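Flavin adenine dinucleotide synthase (Saccharomyces cerevisiae, PDB 2WSI) catalyses the adenylation of flavin mononucleotide by ATP, forming the coenzyme flavin adenine dinucleotide and releasing diphosphate. Local coordinates at residues K39-E44 with L71-C76; I161-R166 with R190-L195. All blocks are in the same frame, centred on the assembly; numbering follows the deposited sequence.

Interaction 1. Residues K39-E44 with L71-C76; sequences KYLLSE and LLYLSC
Leu41 and Leu42 of helix 25-45 close on Cys76 and Tyr73 of helix 64-87, two helices packed against the central sheet of this Rossmann-like (HUP-clan) alpha/beta fold. The local axes run in roughly the same direction, 35° apart and 10.0 Å at their closest. Leu41 and Cys76 contribute about equally, Leu41 by spreading its two methyls: CD1 comes to 3.8 Å from Cys76 SG, while CD2 reaches the Tyr73 ring obliquely, 3.9 Å from Tyr73 CD1. The two side chains of that second pair cross at about a right angle. CG of Tyr73 is anti to its backbone N (chi1 -169°), and the ring beyond it meets Leu41 CD2 through CD1 and CE1. Leu42 takes the C-terminal side of the contact, its CD2 lying 3.9 Å from Cys76 CB. No hydrogen bond joins the two segments, and the contact rests on apolar fit.

Further out, the ring of Tyr73 is held by two more aromatics, Phe46 and Phe58, each meeting it edge-to-face. Leu72 sits at the fringe of the contact and packs on Phe205 of helix 199-209 and on Trp197, while Tyr40, on the same helix as Leu41, makes a weak hydrogen bond to His196. Within helix 64-87, Cys76 N bonds to Leu72 O at 2.9 Å; the CB of Cys76 points toward the leucines. The closest touch between the segments is made by a methyl on a backbone oxygen: Leu42 CD2 lies 3.5 Å from Cys76 O.

Interaction 2. Residues I161-R166 with R190-L195; sequences IVIGIR and RLQPLL. With FAD (flavin-adenine dinucleotide), chain C.
Ile163 and Leu191 are joined where two parallel strands, 160-162 and 189-191, run out into loops beside the bound FAD. Leu191 N donates to Ile161 O at 3.0 Å, and Ile163 N donates to Leu191 O at 2.9 Å. Away from the ligand, Val162 CG2 meets Leu191 CD1.

Arg190 runs the other way, to the flavin. Its CB and CG both rest on Ile163 CD1, which also touches the dimethylbenzene end of the isoalloxazine at C7 and C7M. CD lies 3.5 Å from FAD N5, and the chain bends there, chi3 being -85°, so that NE turns away from the line of the chain. CZ follows, with FAD O4 above the centre of the guanidinium plane. NH1 comes to 3.3 Å from FAD C4, so the group lies with one face to the pyrimidine end of the flavin. NH2 is fixed by a hydrogen bond to Arg180 O and has a long, weak ion pair with Asp182. An alanine in place of Arg190 would probably strip this guanidinium from the pyrimidine end of the flavin and leave Arg180 O without this donor.

Beyond the strands, a water bridges the loops, donating to Ile163 O and Ile165 O and accepting from Leu194 N. Leu195 CD2 packs 3.5 Å from Ile165 CG2, the two side chains lying side by side. Gly164 N donates almost straight (177°) to FAD O2B, and a CB on Gly164 would fall too close to O3B of the adenosine ribose. A nucleotide held where parallel strands run out into loops at their C-terminal ends is the arrangement of the Rossmann-like HUP clan, to which the PAPS reductase domain here belongs.

How the interactions relate
From the N terminus, the chain passes through helix 25-45, runs through strand 56-59 and returns in helix 64-87, where interaction 1 closes a loop of 26 residues. Strand 160-162 comes much later, and interaction 2 closes a second loop of 23 residues when strand 189-191 pairs with it. The two loops follow in series, neither nested nor crossed. Their centres are 12 Å apart and they touch directly: Tyr73 CE1 lies 3.6 Å from Val162 CG2, and Leu41 CD2 4.0 Å from Pro193 CG. Interaction 1 thus joins two helices that pack on the sheet, while interaction 2 joins neighbouring strands and the loops that meet FAD.

Interaction 1. Residues K39-E44 with L71-C76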
ATOM      1  N   LYS A  39      -0.607 -13.672   9.187  1.00 15.22           N
ATOM      2  CA  LYS A  39       0.194 -14.680   9.881  1.00 14.58           C
ATOM      3  C   LYS A  39       1.673 -14.282   9.925  1.00 12.72           C
ATOM      4  O   LYS A  39       2.297 -14.401  10.960  1.00 12.49           O
ATOM      5  CB  LYS A  39       0.034 -16.071   9.246  1.00 19.65           C
ATOM      6  CG  LYS A  39      -1.289 -16.787   9.581  1.00 39.00           C
ATOM      7  CD  LYS A  39      -1.547 -16.992  11.103  1.00 33.95           C
ATOM      8  CE  LYS A  39      -0.726 -18.138  11.700  1.00 49.85           C
ATOM      9  NZ  LYS A  39      -1.008 -18.387  13.163  1.00 37.51           N
ATOM     10  N   TYR A  40       2.236 -13.817   8.810  1.00  9.85           N
ATOM     11  CA  TYR A  40       3.613 -13.318   8.835  1.00 14.86           C
ATOM     12  C   TYR A  40       3.810 -12.248   9.927  1.00 13.74           C
ATOM     13  O   TYR A  40       4.758 -12.291  10.690  1.00 10.83           O
ATOM     14  CB  TYR A  40       3.992 -12.672   7.515  1.00 10.58           C
ATOM     15  CG  TYR A  40       4.103 -13.588   6.304  1.00 12.12           C
ATOM     16  CD1 TYR A  40       4.684 -14.849   6.404  1.00 18.05           C
ATOM     17  CD2 TYR A  40       3.685 -13.150   5.042  1.00 13.87           C
ATOM     18  CE1 TYR A  40       4.811 -15.685   5.300  1.00 16.27           C
ATOM     19  CE2 TYR A  40       3.834 -13.977   3.901  1.00 12.45           C
ATOM     20  CZ  TYR A  40       4.397 -15.239   4.057  1.00 16.88           C
ATOM     21  OH  TYR A  40       4.542 -16.067   2.973  1.00 20.22           O
ATOM     22  N   LEU A  41       2.914 -11.269   9.958  1.00  9.60           N
ATOM     23  CA  LEU A  41       3.049 -10.148  10.884  1.00 10.67           C
ATOM     24  C   LEU A  41       2.912 -10.578  12.337  1.00 13.54           C
ATOM     25  O   LEU A  41       3.773 -10.258  13.157  1.00 12.24           O
ATOM     26  CB  LEU A  41       2.005  -9.074  10.554  1.00 10.17           C
ATOM     27  CG  LEU A  41       2.336  -8.365   9.227  1.00 12.95           C
ATOM     28  CD1 LEU A  41       1.153  -7.493   8.728  1.00  7.51           C
ATOM     29  CD2 LEU A  41       3.607  -7.497   9.416  1.00 12.23           C
ATOM     30  N   LEU A  42       1.828 -11.286  12.655  1.00 12.05           N
ATOM     31  CA  LEU A  42       1.523 -11.644  14.042  1.00 13.10           C
ATOM     32  C   LEU A  42       2.414 -12.770  14.576  1.00 20.60           C
ATOM     33  O   LEU A  42       2.842 -12.722  15.739  1.00 21.24           O
ATOM     34  CB  LEU A  42       0.053 -12.039  14.167  1.00 16.84           C
ATOM     35  CG  LEU A  42      -0.945 -10.904  13.891  1.00 16.69           C
ATOM     36  CD1 LEU A  42      -2.360 -11.455  13.811  1.00 24.57           C
ATOM     37  CD2 LEU A  42      -0.850  -9.796  14.957  1.00 12.24           C
ATOM     38  N   SER A  43       2.710 -13.761  13.727  1.00 12.14           N
ATOM     39  CA  SER A  43       3.436 -14.957  14.139  1.00 14.52           C
ATOM     40  C   SER A  43       4.932 -14.897  13.941  1.00 21.30           C
ATOM     41  O   SER A  43       5.636 -15.632  14.612  1.00 19.69           O
ATOM     42  CB  SER A  43       2.981 -16.189  13.323  1.00 23.60           C
ATOM     43  OG  SER A  43       1.723 -16.658  13.762  1.00 36.03           O
ATOM     44  N   GLU A  44       5.416 -14.113  12.977  1.00 14.19           N
ATOM     45  CA  GLU A  44       6.851 -14.099  12.666  1.00 15.23           C
ATOM     46  C   GLU A  44       7.521 -12.752  12.844  1.00 22.78           C
ATOM     47  O   GLU A  44       8.719 -12.689  13.068  1.00 23.75           O
ATOM     48  CB  GLU A  44       7.103 -14.573  11.237  1.00 18.80           C
ATOM     49  CG  GLU A  44       6.928 -16.066  11.046  1.00 24.96           C
ATOM     50  CD  GLU A  44       7.063 -16.456   9.580  1.00 35.88           C
ATOM     51  OE1 GLU A  44       8.130 -16.174   8.997  1.00 38.11           O
ATOM     52  OE2 GLU A  44       6.104 -17.030   9.017  1.00 35.95           O
ATOM     53  N   LEU A  71      -2.884  -0.795   5.672  1.00  5.96           N
ATOM     54  CA  LEU A  71      -4.169  -1.164   6.265  1.00  8.34           C
ATOM     55  C   LEU A  71      -4.069  -2.517   6.976  1.00  6.56           C
ATOM     56  O   LEU A  71      -4.539  -2.650   8.091  1.00  6.72           O
ATOM     57  CB  LEU A  71      -5.297  -1.211   5.226  1.00  7.30           C
ATOM     58  CG  LEU A  71      -5.607   0.059   4.442  1.00 10.29           C
ATOM     59  CD1 LEU A  71      -6.712  -0.225   3.417  1.00 15.80           C
ATOM     60  CD2 LEU A  71      -6.001   1.206   5.374  1.00 11.18           C
ATOM     61  N   LEU A  72      -3.450  -3.515   6.343  1.00  7.67           N
ATOM     62  CA  LEU A  72      -3.269  -4.835   6.985  1.00  9.19           C
ATOM     63  C   LEU A  72      -2.393  -4.754   8.244  1.00  8.41           C
ATOM     64  O   LEU A  72      -2.651  -5.409   9.254  1.00  7.01           O
ATOM     65  CB  LEU A  72      -2.671  -5.848   5.991  1.00  3.79           C
ATOM     66  CG  LEU A  72      -3.585  -6.073   4.788  1.00  7.86           C
ATOM     67  CD1 LEU A  72      -2.814  -6.880   3.746  1.00  9.69           C
ATOM     68  CD2 LEU A  72      -4.877  -6.772   5.226  1.00 11.07           C
ATOM     69  N   TYR A  73      -1.365  -3.922   8.175  1.00  6.47           N
ATOM     70  CA  TYR A  73      -0.411  -3.759   9.255  1.00  5.92           C
ATOM     71  C   TYR A  73      -1.126  -3.153  10.466  1.00  7.44           C
ATOM     72  O   TYR A  73      -0.955  -3.617  11.601  1.00  7.01           O
ATOM     73  CB  TYR A  73       0.688  -2.807   8.784  1.00  6.89           C
ATOM     74  CG  TYR A  73       1.909  -2.728   9.674  1.00  9.86           C
ATOM     75  CD1 TYR A  73       2.932  -3.669   9.543  1.00 14.15           C
ATOM     76  CD2 TYR A  73       2.068  -1.714  10.597  1.00  8.84           C
ATOM     77  CE1 TYR A  73       4.070  -3.604  10.301  1.00 10.42           C
ATOM     78  CE2 TYR A  73       3.219  -1.629  11.396  1.00 12.76           C
ATOM     79  CZ  TYR A  73       4.227  -2.587  11.225  1.00 13.86           C
ATOM     80  OH  TYR A  73       5.397  -2.556  11.954  1.00 14.68           O
ATOM     81  N   LEU A  74      -1.952  -2.141  10.215  1.00  8.13           N
ATOM     82  CA  LEU A  74      -2.715  -1.494  11.288  1.00  7.33           C
ATOM     83  C   LEU A  74      -3.716  -2.461  11.880  1.00  8.56           C
ATOM     84  O   LEU A  74      -3.909  -2.496  13.088  1.00  8.57           O
ATOM     85  CB  LEU A  74      -3.443  -0.236  10.763  1.00  6.63           C
ATOM     86  CG  LEU A  74      -2.459   0.925  10.502  1.00  9.05           C
ATOM     87  CD1 LEU A  74      -3.091   2.005   9.660  1.00 11.85           C
ATOM     88  CD2 LEU A  74      -1.926   1.465  11.834  1.00 15.75           C
ATOM     89  N   SER A  75      -4.353  -3.252  11.029  1.00  8.28           N
ATOM     90  CA  SER A  75      -5.223  -4.302  11.539  1.00  8.19           C
ATOM     91  C   SER A  75      -4.485  -5.247  12.490  1.00  9.74           C
ATOM     92  O   SER A  75      -4.989  -5.585  13.576  1.00 13.26           O
ATOM     93  CB  SER A  75      -5.828  -5.092  10.379  1.00 15.60           C
ATOM     94  OG  SER A  75      -6.635  -6.133  10.889  1.00 20.23           O
ATOM     95  N   CYS A  76      -3.290  -5.668  12.101  1.00  8.44           N
ATOM     96  CA  CYS A  76      -2.474  -6.538  12.964  1.00 10.45           C
ATOM     97  C   CYS A  76      -1.958  -5.821  14.202  1.00 14.70           C
ATOM     98  O   CYS A  76      -1.737  -6.439  15.266  1.00 11.05           O
ATOM     99  CB  CYS A  76      -1.300  -7.104  12.175  1.00 10.16           C
ATOM    100  SG  CYS A  76      -1.859  -8.288  10.927  1.00 11.49           S
TER

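Interaction 2. Residues I161-R166 with R190-L195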
ATOM      1  N   ILE A 161      12.530  -2.813   8.224  1.00  6.71           N
ATOM      2  CA  ILE A 161      11.685  -1.917   7.475  1.00  6.43           C
ATOM      3  C   ILE A 161      10.636  -2.713   6.700  1.00 10.50           C
ATOM      4  O   ILE A 161      10.973  -3.670   6.025  1.00  7.72           O
ATOM      5  CB  ILE A 161      12.523  -1.095   6.513  1.00  7.15           C
ATOM      6  CG1 ILE A 161      13.628  -0.422   7.342  1.00 11.98           C
ATOM      7  CG2 ILE A 161      11.636  -0.077   5.768  1.00  6.68           C
ATOM      8  CD1 ILE A 161      14.129   0.880   6.818  1.00 16.78           C
ATOM      9  N   VAL A 162       9.377  -2.306   6.827  1.00  9.08           N
ATOM     10  CA  VAL A 162       8.280  -2.955   6.141  1.00  8.44           C
ATOM     11  C   VAL A 162       8.205  -2.376   4.728  1.00  9.83           C
ATOM     12  O   VAL A 162       8.214  -1.172   4.557  1.00  8.93           O
ATOM     13  CB  VAL A 162       6.929  -2.684   6.856  1.00 10.70           C
ATOM     14  CG1 VAL A 162       5.809  -3.471   6.170  1.00 11.37           C
ATOM     15  CG2 VAL A 162       6.999  -3.027   8.372  1.00  7.49           C
ATOM     16  N   ILE A 163       8.056  -3.245   3.729  1.00  7.86           N
ATOM     17  CA  ILE A 163       8.170  -2.879   2.313  1.00 11.88           C
ATOM     18  C   ILE A 163       7.012  -3.552   1.578  1.00 13.98           C
ATOM     19  O   ILE A 163       6.855  -4.766   1.701  1.00  8.18           O
ATOM     20  CB  ILE A 163       9.455  -3.469   1.725  1.00 10.79           C
ATOM     21  CG1 ILE A 163      10.666  -2.947   2.516  1.00 10.55           C
ATOM     22  CG2 ILE A 163       9.560  -3.178   0.232  1.00 18.61           C
ATOM     23  CD1 ILE A 163      11.993  -3.660   2.160  1.00 10.09           C
ATOM     24  N   GLY A 164       6.221  -2.780   0.829  1.00  8.51           N
ATOM     25  CA  GLY A 164       5.024  -3.316   0.188  1.00  9.87           C
ATOM     26  C   GLY A 164       5.302  -3.946  -1.182  1.00 10.40           C
ATOM     27  O   GLY A 164       4.457  -3.915  -2.073  1.00 10.40           O
ATOM     28  N   ILE A 165       6.478  -4.528  -1.334  1.00 10.31           N
ATOM     29  CA  ILE A 165       6.893  -5.108  -2.605  1.00 12.27           C
ATOM     30  C   ILE A 165       6.073  -6.367  -2.908  1.00 11.69           C
ATOM     31  O   ILE A 165       5.691  -7.090  -2.021  1.00 12.81           O
ATOM     32  CB  ILE A 165       8.396  -5.443  -2.561  1.00 17.35           C
ATOM     33  CG1 ILE A 165       8.934  -5.856  -3.940  1.00 20.13           C
ATOM     34  CG2 ILE A 165       8.657  -6.501  -1.513  1.00 16.09           C
ATOM     35  CD1 ILE A 165      10.482  -5.726  -4.040  1.00 24.00           C
ATOM     36  N   ARG A 166       5.760  -6.605  -4.171  1.00 12.30           N
ATOM     37  CA  ARG A 166       5.300  -7.942  -4.529  1.00 17.72           C
ATOM     38  C   ARG A 166       5.685  -8.262  -5.968  1.00 21.19           C
ATOM     39  O   ARG A 166       6.418  -7.518  -6.578  1.00 18.42           O
ATOM     40  CB  ARG A 166       3.802  -8.164  -4.263  1.00 19.33           C
ATOM     41  CG  ARG A 166       2.907  -7.016  -4.572  1.00 19.71           C
ATOM     42  CD  ARG A 166       1.539  -7.444  -5.093  1.00 30.38           C
ATOM     43  NE  ARG A 166       1.086  -6.291  -5.789  1.00 35.76           N
ATOM     44  CZ  ARG A 166       0.769  -6.182  -7.072  1.00 19.29           C
ATOM     45  NH1 ARG A 166       0.641  -7.199  -7.932  1.00 22.81           N
ATOM     46  NH2 ARG A 166       0.495  -4.978  -7.454  1.00 13.57           N
ATOM     47  N   ARG A 190      14.583  -6.758   5.817  1.00  7.85           N
ATOM     48  CA  ARG A 190      13.435  -6.457   4.968  1.00 11.53           C
ATOM     49  C   ARG A 190      12.243  -7.310   5.413  1.00 12.64           C
ATOM     50  O   ARG A 190      12.355  -8.537   5.561  1.00 11.47           O
ATOM     51  CB  ARG A 190      13.762  -6.740   3.496  1.00 10.54           C
ATOM     52  CG  ARG A 190      14.901  -5.911   2.963  1.00 10.91           C
ATOM     53  CD  ARG A 190      15.118  -6.184   1.454  1.00 17.77           C
ATOM     54  NE  ARG A 190      15.966  -7.354   1.250  1.00 18.52           N
ATOM     55  CZ  ARG A 190      16.295  -7.846   0.059  1.00 23.07           C
ATOM     56  NH1 ARG A 190      15.846  -7.261  -1.044  1.00 19.20           N
ATOM     57  NH2 ARG A 190      17.091  -8.910  -0.028  1.00 15.93           N
ATOM     58  N   LEU A 191      11.119  -6.636   5.634  1.00 11.63           N
ATOM     59  CA  LEU A 191       9.870  -7.273   6.010  1.00 10.62           C
ATOM     60  C   LEU A 191       8.922  -7.069   4.822  1.00 12.15           C
ATOM     61  O   LEU A 191       8.511  -5.941   4.540  1.00  5.04           O
ATOM     62  CB  LEU A 191       9.276  -6.609   7.268  1.00  8.87           C
ATOM     63  CG  LEU A 191      10.196  -6.575   8.492  1.00  9.53           C
ATOM     64  CD1 LEU A 191       9.466  -5.915   9.690  1.00 11.19           C
ATOM     65  CD2 LEU A 191      10.690  -8.012   8.856  1.00  8.07           C
ATOM     66  N   GLN A 192       8.566  -8.164   4.161  1.00 10.55           N
ATOM     67  CA  GLN A 192       7.920  -8.126   2.844  1.00  9.34           C
ATOM     68  C   GLN A 192       6.716  -9.081   2.869  1.00 11.47           C
ATOM     69  O   GLN A 192       6.692 -10.098   2.167  1.00 10.86           O
ATOM     70  CB  GLN A 192       8.957  -8.560   1.775  1.00 11.27           C
ATOM     71  CG  GLN A 192      10.113  -7.566   1.681  1.00  9.21           C
ATOM     72  CD  GLN A 192      11.266  -8.002   0.786  1.00 14.75           C
ATOM     73  OE1 GLN A 192      11.698  -9.169   0.788  1.00 16.14           O
ATOM     74  NE2 GLN A 192      11.817  -7.054   0.078  1.00  8.81           N
ATOM     75  N   PRO A 193       5.714  -8.766   3.702  1.00  8.04           N
ATOM     76  CA  PRO A 193       4.604  -9.702   3.901  1.00 12.43           C
ATOM     77  C   PRO A 193       3.513  -9.623   2.831  1.00 11.09           C
ATOM     78  O   PRO A 193       2.558 -10.385   2.937  1.00 10.97           O
ATOM     79  CB  PRO A 193       4.017  -9.285   5.261  1.00 13.72           C
ATOM     80  CG  PRO A 193       4.659  -7.919   5.601  1.00 11.35           C
ATOM     81  CD  PRO A 193       5.557  -7.525   4.479  1.00 14.91           C
ATOM     82  N   LEU A 194       3.643  -8.732   1.850  1.00  9.36           N
ATOM     83  CA  LEU A 194       2.684  -8.629   0.747  1.00 12.12           C
ATOM     84  C   LEU A 194       3.130  -9.420  -0.484  1.00 12.11           C
ATOM     85  O   LEU A 194       2.525  -9.327  -1.554  1.00 11.19           O
ATOM     86  CB  LEU A 194       2.495  -7.145   0.350  1.00 11.82           C
ATOM     87  CG  LEU A 194       1.086  -6.796  -0.136  1.00 12.61           C
ATOM     88  CD1 LEU A 194       0.098  -6.898   0.989  1.00 13.34           C
ATOM     89  CD2 LEU A 194       1.014  -5.389  -0.763  1.00 12.75           C
ATOM     90  N   LEU A 195       4.212 -10.177  -0.359  1.00 14.73           N
ATOM     91  CA  LEU A 195       4.854 -10.724  -1.543  1.00 14.39           C
ATOM     92  C   LEU A 195       3.961 -11.616  -2.415  1.00 15.48           C
ATOM     93  O   LEU A 195       4.173 -11.687  -3.614  1.00 15.41           O
ATOM     94  CB  LEU A 195       6.094 -11.537  -1.169  1.00 20.97           C
ATOM     95  CG  LEU A 195       7.352 -10.723  -0.897  1.00 19.20           C
ATOM     96  CD1 LEU A 195       8.474 -11.678  -0.483  1.00 27.50           C
ATOM     97  CD2 LEU A 195       7.750  -9.873  -2.138  1.00 24.59           C
TER
HETATM   98  PA  FAD C2762       8.715  -0.042  -5.755  1.00 25.11           P
HETATM   99  O1A FAD C2762       8.046   0.910  -6.709  1.00 25.55           O
HETATM  100  O2A FAD C2762      10.157   0.330  -5.541  1.00 38.25           O
HETATM  101  O5B FAD C2762       7.920  -0.213  -4.352  1.00 20.66           O
HETATM  102  C5B FAD C2762       8.222  -1.331  -3.538  1.00 16.98           C
HETATM  103  C4B FAD C2762       8.046  -0.927  -2.070  1.00 15.06           C
HETATM  104  O4B FAD C2762       9.151  -0.166  -1.658  1.00 19.87           O
HETATM  105  C3B FAD C2762       6.832  -0.042  -1.870  1.00 16.45           C
HETATM  106  O3B FAD C2762       5.673  -0.797  -1.622  1.00 14.93           O
HETATM  107  C2B FAD C2762       7.240   0.778  -0.659  1.00 12.69           C
HETATM  108  O2B FAD C2762       6.981   0.065   0.532  1.00 16.97           O
HETATM  109  C1B FAD C2762       8.728   0.913  -0.844  1.00 16.42           C
HETATM  110  N9A FAD C2762       8.996   2.175  -1.552  1.00 18.03           N
HETATM  111  C8A FAD C2762       9.167   2.379  -2.898  1.00 23.63           C
HETATM  112  N7A FAD C2762       9.411   3.700  -3.113  1.00 14.64           N
HETATM  113  C5A FAD C2762       9.371   4.328  -1.908  1.00 19.71           C
HETATM  114  C6A FAD C2762       9.531   5.645  -1.532  1.00 15.26           C
HETATM  115  N6A FAD C2762       9.795   6.623  -2.419  1.00 15.88           N
HETATM  116  N1A FAD C2762       9.458   5.950  -0.204  1.00 13.01           N
HETATM  117  C2A FAD C2762       9.217   4.992   0.759  1.00 15.73           C
HETATM  118  N3A FAD C2762       9.018   3.686   0.374  1.00 15.74           N
HETATM  119  C4A FAD C2762       9.129   3.373  -0.935  1.00 16.27           C
HETATM  120  N1  FAD C2762      16.914  -4.259  -3.687  1.00 23.68           N
HETATM  121  C2  FAD C2762      17.959  -5.145  -3.645  1.00 23.88           C
HETATM  122  O2  FAD C2762      18.384  -5.651  -4.684  1.00 30.53           O
HETATM  123  N3  FAD C2762      18.538  -5.470  -2.444  1.00 26.86           N
HETATM  124  C4  FAD C2762      18.085  -4.909  -1.270  1.00 28.00           C
HETATM  125  O4  FAD C2762      18.645  -5.255  -0.225  1.00 24.47           O
HETATM  126  C4X FAD C2762      17.020  -4.002  -1.306  1.00 18.42           C
HETATM  127  N5  FAD C2762      16.524  -3.412  -0.146  1.00 21.16           N
HETATM  128  C5X FAD C2762      15.466  -2.526  -0.202  1.00 18.24           C
HETATM  129  C6  FAD C2762      14.962  -1.929   0.954  1.00 16.27           C
HETATM  130  C7  FAD C2762      13.911  -1.012   0.864  1.00 14.18           C
HETATM  131  C7M FAD C2762      13.354  -0.343   2.088  1.00 16.31           C
HETATM  132  C8  FAD C2762      13.361  -0.717  -0.376  1.00 21.91           C
HETATM  133  C8M FAD C2762      12.215   0.244  -0.488  1.00 21.95           C
HETATM  134  C9  FAD C2762      13.857  -1.320  -1.518  1.00 21.88           C
HETATM  135  C9A FAD C2762      14.910  -2.210  -1.442  1.00 23.12           C
HETATM  136  N10 FAD C2762      15.396  -2.783  -2.600  1.00 24.68           N
HETATM  137  C10 FAD C2762      16.431  -3.693  -2.528  1.00 24.87           C
HETATM  138  C1' FAD C2762      14.756  -2.453  -3.921  1.00 26.69           C
HETATM  139  C2' FAD C2762      13.581  -3.414  -4.206  1.00 21.38           C
HETATM  140  O2' FAD C2762      13.922  -4.774  -4.071  1.00 25.97           O
HETATM  141  C3' FAD C2762      12.962  -3.204  -5.584  1.00 28.60           C
HETATM  142  O3' FAD C2762      13.849  -3.675  -6.569  1.00 25.46           O
HETATM  143  C4' FAD C2762      12.656  -1.737  -5.822  1.00 29.94           C
HETATM  144  O4' FAD C2762      11.976  -1.196  -4.709  1.00 26.79           O
HETATM  145  C5' FAD C2762      11.765  -1.570  -7.054  1.00 27.30           C
HETATM  146  O5' FAD C2762      10.753  -2.559  -7.033  1.00 38.05           O
HETATM  147  P   FAD C2762       9.241  -2.204  -7.464  1.00 34.15           P
HETATM  148  O1P FAD C2762       9.264  -1.215  -8.606  1.00 31.74           O
HETATM  149  O2P FAD C2762       8.464  -3.474  -7.728  1.00 31.53           O
HETATM  150  O3P FAD C2762       8.502  -1.549  -6.211  1.00 31.54           O
HETATM  151  O   HOH W   1       5.882  -7.117   0.738  1.00  9.60           O